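Local structure of ochratoxinase (Aspergillus niger, 4C65) at residues L61-W66 against T380-R384; L143-H149 against A221-P225. The protein removes C-terminal amino acids, preferentially aromatic ones, as a zinc-dependent amidohydrolase, and splits ochratoxin A into ochratoxin alpha and L-phenylalanine. All coordinates share one frame; numbering follows the deposited sequence.

Contact 1. Residues L61-W66 against T380-R384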
# COMPACT_ATOMS: atom_id res chain seq x y z
N LEU A 61 17.45 56.68 -7.52
CA LEU A 61 17.11 55.76 -6.46
C LEU A 61 15.61 55.43 -6.50
O LEU A 61 14.78 56.32 -6.77
CB LEU A 61 17.46 56.36 -5.11
CG LEU A 61 17.65 55.40 -3.95
CD1 LEU A 61 18.95 54.62 -4.07
CD2 LEU A 61 17.60 56.16 -2.63
N MET A 62 15.28 54.18 -6.22
CA MET A 62 13.89 53.72 -6.23
C MET A 62 13.73 52.48 -5.37
O MET A 62 14.73 51.90 -4.90
CB MET A 62 13.46 53.43 -7.67
CG MET A 62 14.24 52.35 -8.40
SD MET A 62 13.53 51.95 -10.02
CE MET A 62 12.12 50.95 -9.52
N PRO A 63 12.48 52.05 -5.14
CA PRO A 63 12.31 50.80 -4.42
C PRO A 63 12.80 49.60 -5.19
O PRO A 63 12.80 49.61 -6.43
CB PRO A 63 10.78 50.68 -4.25
CG PRO A 63 10.23 52.02 -4.59
CD PRO A 63 11.20 52.62 -5.56
N GLY A 64 13.24 48.58 -4.47
CA GLY A 64 13.53 47.29 -5.10
C GLY A 64 12.30 46.75 -5.85
O GLY A 64 11.17 46.95 -5.40
N LEU A 65 12.54 46.08 -6.97
CA LEU A 65 11.47 45.65 -7.85
C LEU A 65 10.86 44.33 -7.39
O LEU A 65 11.55 43.47 -6.85
CB LEU A 65 11.99 45.51 -9.26
CG LEU A 65 12.38 46.80 -9.96
CD1 LEU A 65 13.31 46.50 -11.13
CD2 LEU A 65 11.11 47.52 -10.43
N TRP A 66 9.55 44.19 -7.63
CA TRP A 66 8.81 42.95 -7.39
C TRP A 66 8.45 42.31 -8.73
O TRP A 66 8.20 43.01 -9.71
CB TRP A 66 7.50 43.21 -6.70
CG TRP A 66 7.56 43.41 -5.24
CD1 TRP A 66 8.19 44.42 -4.59
CD2 TRP A 66 6.87 42.65 -4.24
NE1 TRP A 66 7.99 44.29 -3.23
CE2 TRP A 66 7.18 43.22 -3.00
CE3 TRP A 66 6.04 41.53 -4.28
CZ2 TRP A 66 6.71 42.69 -1.81
CZ3 TRP A 66 5.55 41.03 -3.10
CH2 TRP A 66 5.88 41.62 -1.87
N THR A 380 6.46 47.68 2.51
CA THR A 380 7.54 47.68 1.56
C THR A 380 7.06 48.13 0.18
O THR A 380 5.92 48.49 -0.00
CB THR A 380 8.20 46.29 1.50
OG1 THR A 380 9.42 46.37 0.76
CG2 THR A 380 7.29 45.26 0.83
N GLY A 381 7.98 48.17 -0.79
CA GLY A 381 7.63 48.60 -2.14
C GLY A 381 7.52 50.11 -2.34
O GLY A 381 7.19 50.56 -3.44
N GLN A 382 7.87 50.88 -1.31
CA GLN A 382 7.97 52.32 -1.42
C GLN A 382 9.16 52.88 -0.63
O GLN A 382 9.53 52.33 0.41
CB GLN A 382 6.73 52.99 -0.87
CG GLN A 382 5.49 52.63 -1.62
CD GLN A 382 4.30 53.35 -1.03
OE1 GLN A 382 4.25 54.56 -1.00
NE2 GLN A 382 3.32 52.58 -0.61
N LEU A 383 9.75 53.96 -1.16
CA LEU A 383 10.81 54.67 -0.46
C LEU A 383 10.12 55.67 0.46
O LEU A 383 9.90 56.82 0.10
CB LEU A 383 11.78 55.36 -1.44
CG LEU A 383 12.57 54.48 -2.41
CD1 LEU A 383 13.67 55.30 -3.06
CD2 LEU A 383 13.17 53.22 -1.76
N ARG A 384 9.78 55.17 1.65
CA ARG A 384 9.01 55.90 2.65
C ARG A 384 9.52 55.59 4.03
O ARG A 384 9.88 54.45 4.29
CB ARG A 384 7.55 55.46 2.65
CG ARG A 384 6.74 56.41 1.83
CD ARG A 384 5.33 55.93 1.67
NE ARG A 384 4.52 56.38 2.80
CZ ARG A 384 3.20 56.25 2.84
NH1 ARG A 384 2.55 55.73 1.81
NH2 ARG A 384 2.54 56.65 3.91
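Leu383 lays its isobutyl group over the Met62-Pro63 backbone, beside Leu61, the larger part of what segment 380-384 buries. With CG anti to its carbonyl carbon (chi1 -62°), the branch reaches the other segment with both methyls. CD1 lies 3.5 Å from Met62 CA and, at roughly a right angle to this, 4.0 Å from Leu61 CD2. CD2 sits against the tertiary amide nitrogen, 3.6 Å from Pro63 N, while Leu383 CG and Pro63 CD are 3.9 Å apart. Met62 therefore contributes backbone; its side chain starts away from Leu383 and packs on Phe405 and strand 391-394.

Segment 61-66 belongs to strand 60-67, which leads into the short strand 69-70 with the zinc ligand His69 and lies beside strands 7-15 and 109-114. Residues 380-383 run roughly antiparallel to it, 160° apart end to end, in the loop between helix 358-365 and strand 391-394, and Leu383 centres an inverse gamma turn. Leu61 and Leu383 both also touch Leu15 and Val391, consistent with a place where the twisted TIM barrel meets the smaller beta-sandwich domain.

Pro63 in turn packs on the backbone of the loop, its CG 3.6 Å from Gly381 O and 3.9 Å from Gln382 CA. Gly381 turns the loop here with a positive phi of 79°.

The aromatic contribution is slighter. Thr380 meets the indole of Trp66 near its plane at the benzo edge, CG2 to CZ2 at 3.7 Å. The Trp66 ring also meets Tyr137, their planes almost parallel.

Contact 2. Residues L143-H149 against A221-P225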
# COMPACT_ATOMS: atom_id res chain seq x y z
N LEU A 143 -2.54 24.74 -6.75
CA LEU A 143 -3.61 23.79 -6.58
C LEU A 143 -4.43 23.63 -7.86
O LEU A 143 -4.83 24.61 -8.47
CB LEU A 143 -4.52 24.20 -5.44
CG LEU A 143 -3.95 24.55 -4.07
CD1 LEU A 143 -5.07 24.55 -3.04
CD2 LEU A 143 -2.87 23.59 -3.64
N SER A 144 -4.71 22.39 -8.23
CA SER A 144 -5.46 22.07 -9.42
C SER A 144 -6.39 20.90 -9.18
O SER A 144 -6.12 20.03 -8.36
CB SER A 144 -4.51 21.73 -10.54
OG SER A 144 -5.18 21.42 -11.74
N GLN A 145 -7.51 20.89 -9.88
CA GLN A 145 -8.34 19.71 -9.94
C GLN A 145 -7.67 18.68 -10.84
O GLN A 145 -6.83 19.03 -11.66
CB GLN A 145 -9.74 20.06 -10.47
CG GLN A 145 -9.73 20.73 -11.84
CD GLN A 145 -11.04 20.63 -12.52
OE1 GLN A 145 -11.91 21.49 -12.36
NE2 GLN A 145 -11.22 19.58 -13.30
N THR A 146 -8.07 17.42 -10.69
CA THR A 146 -7.79 16.41 -11.69
C THR A 146 -8.30 16.91 -13.03
O THR A 146 -9.39 17.48 -13.13
CB THR A 146 -8.47 15.08 -11.33
OG1 THR A 146 -7.83 14.53 -10.18
CG2 THR A 146 -8.36 14.07 -12.46
N ALA A 147 -7.48 16.73 -14.07
CA ALA A 147 -7.80 17.28 -15.42
C ALA A 147 -7.83 18.80 -15.46
O ALA A 147 -8.41 19.40 -16.36
CB ALA A 147 -9.12 16.71 -15.95
N GLY A 148 -7.18 19.43 -14.49
CA GLY A 148 -7.03 20.89 -14.48
C GLY A 148 -5.69 21.30 -15.05
O GLY A 148 -4.94 20.48 -15.56
N HIS A 149 -5.41 22.58 -14.98
CA HIS A 149 -4.24 23.13 -15.63
C HIS A 149 -2.95 22.68 -14.98
O HIS A 149 -1.92 22.63 -15.63
CB HIS A 149 -4.31 24.65 -15.68
CG HIS A 149 -3.14 25.28 -16.35
ND1 HIS A 149 -2.65 24.86 -17.57
CD2 HIS A 149 -2.36 26.33 -15.98
CE1 HIS A 149 -1.63 25.61 -17.92
NE2 HIS A 149 -1.42 26.49 -16.97
N ALA A 221 -14.13 27.28 -16.66
CA ALA A 221 -13.74 27.44 -15.27
C ALA A 221 -13.24 26.12 -14.74
O ALA A 221 -13.56 25.07 -15.29
CB ALA A 221 -14.94 27.92 -14.44
N GLN A 222 -12.43 26.17 -13.69
CA GLN A 222 -11.89 24.96 -13.04
C GLN A 222 -12.06 25.06 -11.53
O GLN A 222 -11.99 26.15 -10.97
CB GLN A 222 -10.43 24.76 -13.39
CG GLN A 222 -10.21 24.23 -14.78
CD GLN A 222 -8.77 23.88 -15.06
OE1 GLN A 222 -7.90 23.97 -14.20
NE2 GLN A 222 -8.51 23.54 -16.30
N PHE A 223 -12.25 23.89 -10.91
CA PHE A 223 -12.78 23.75 -9.54
C PHE A 223 -14.25 24.18 -9.52
O PHE A 223 -14.67 24.99 -10.33
CB PHE A 223 -11.98 24.57 -8.52
CG PHE A 223 -10.69 23.92 -8.07
CD1 PHE A 223 -10.71 22.70 -7.43
CD2 PHE A 223 -9.47 24.57 -8.24
CE1 PHE A 223 -9.53 22.12 -6.98
CE2 PHE A 223 -8.29 23.99 -7.81
CZ PHE A 223 -8.33 22.77 -7.19
N SER A 224 -15.01 23.62 -8.60
CA SER A 224 -16.36 24.05 -8.34
C SER A 224 -16.31 25.32 -7.52
O SER A 224 -15.35 25.54 -6.80
CB SER A 224 -17.12 22.98 -7.55
OG SER A 224 -16.58 22.82 -6.26
N PRO A 225 -17.38 26.13 -7.56
CA PRO A 225 -17.49 27.24 -6.62
C PRO A 225 -17.39 26.81 -5.15
O PRO A 225 -16.83 27.54 -4.36
CB PRO A 225 -18.89 27.83 -6.92
CG PRO A 225 -19.16 27.45 -8.33
CD PRO A 225 -18.49 26.10 -8.53
O HOH W 1 -7.83 23.36 -11.33
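Gln145 and Phe223 join two loops of the TIM barrel: the turn that follows strand 142-144 and the loop between strand 203-206, which bears the catalytic Lys204, and helix 225-237. The side chain of Gln145 can be followed outward. CB rides over one face of the Phe223 ring, 4.0 Å above its plane and toward the rim. CG takes the position between backbone N and carbonyl carbon (chi1 56°), from where CG and then CD close in on Phe223 N, to 3.8 Å at CD. OE1 accepts the Phe223 N-H on a lone pair in its carbonyl plane, 2.8 Å from N and nearly straight at 170°. NE2 turns back to its own segment and donates to Thr146 O at 2.8 Å, so both ends of the amide are held and its rotation is fixed.

The Phe223 ring also lies against the strand end: CZ is 3.3 Å from Ser144 C, and Leu143 O comes at the ring edge.

Residues Gln145 to Gly148 form a type II beta turn; Gln145 O takes both the closing Gly148 N-H and the Ser144 hydroxyl. Gln222 extends to the Gly148 end of this turn, and its NE2 is held by Asp216. His149, whose ring stacks on the zinc ligand His245, donates its backbone N-H to Gln222 OE1 at 3.0 Å, a more bent bond of 148°. A water donates to that same oxygen and accepts from Gln145 N. Gly148 CA lies 3.2 Å from the same Gln222 OE1.

In the fold
Both contacts are buried and belong to the amidohydrolase fold, but they lie on opposite sides of the chain's centre, with their own centres about 36 Å apart. They hold no strand or helix in common. Contact 1 is set deeper, probably where barrel and beta-sandwich meet; its chemistry is apolar, without a hydrogen bond across it, and no other subunit touches it. Contact 2 lies farther out, among barrel loops, where amides and a water satisfy backbone groups and arginines of a second subunit pack on Gln145, Thr146 and Ala147. Contact 2 comes close to the zinc site through His149; in contact 1 the Trp66 side chain stays about 10 Å from that of His69.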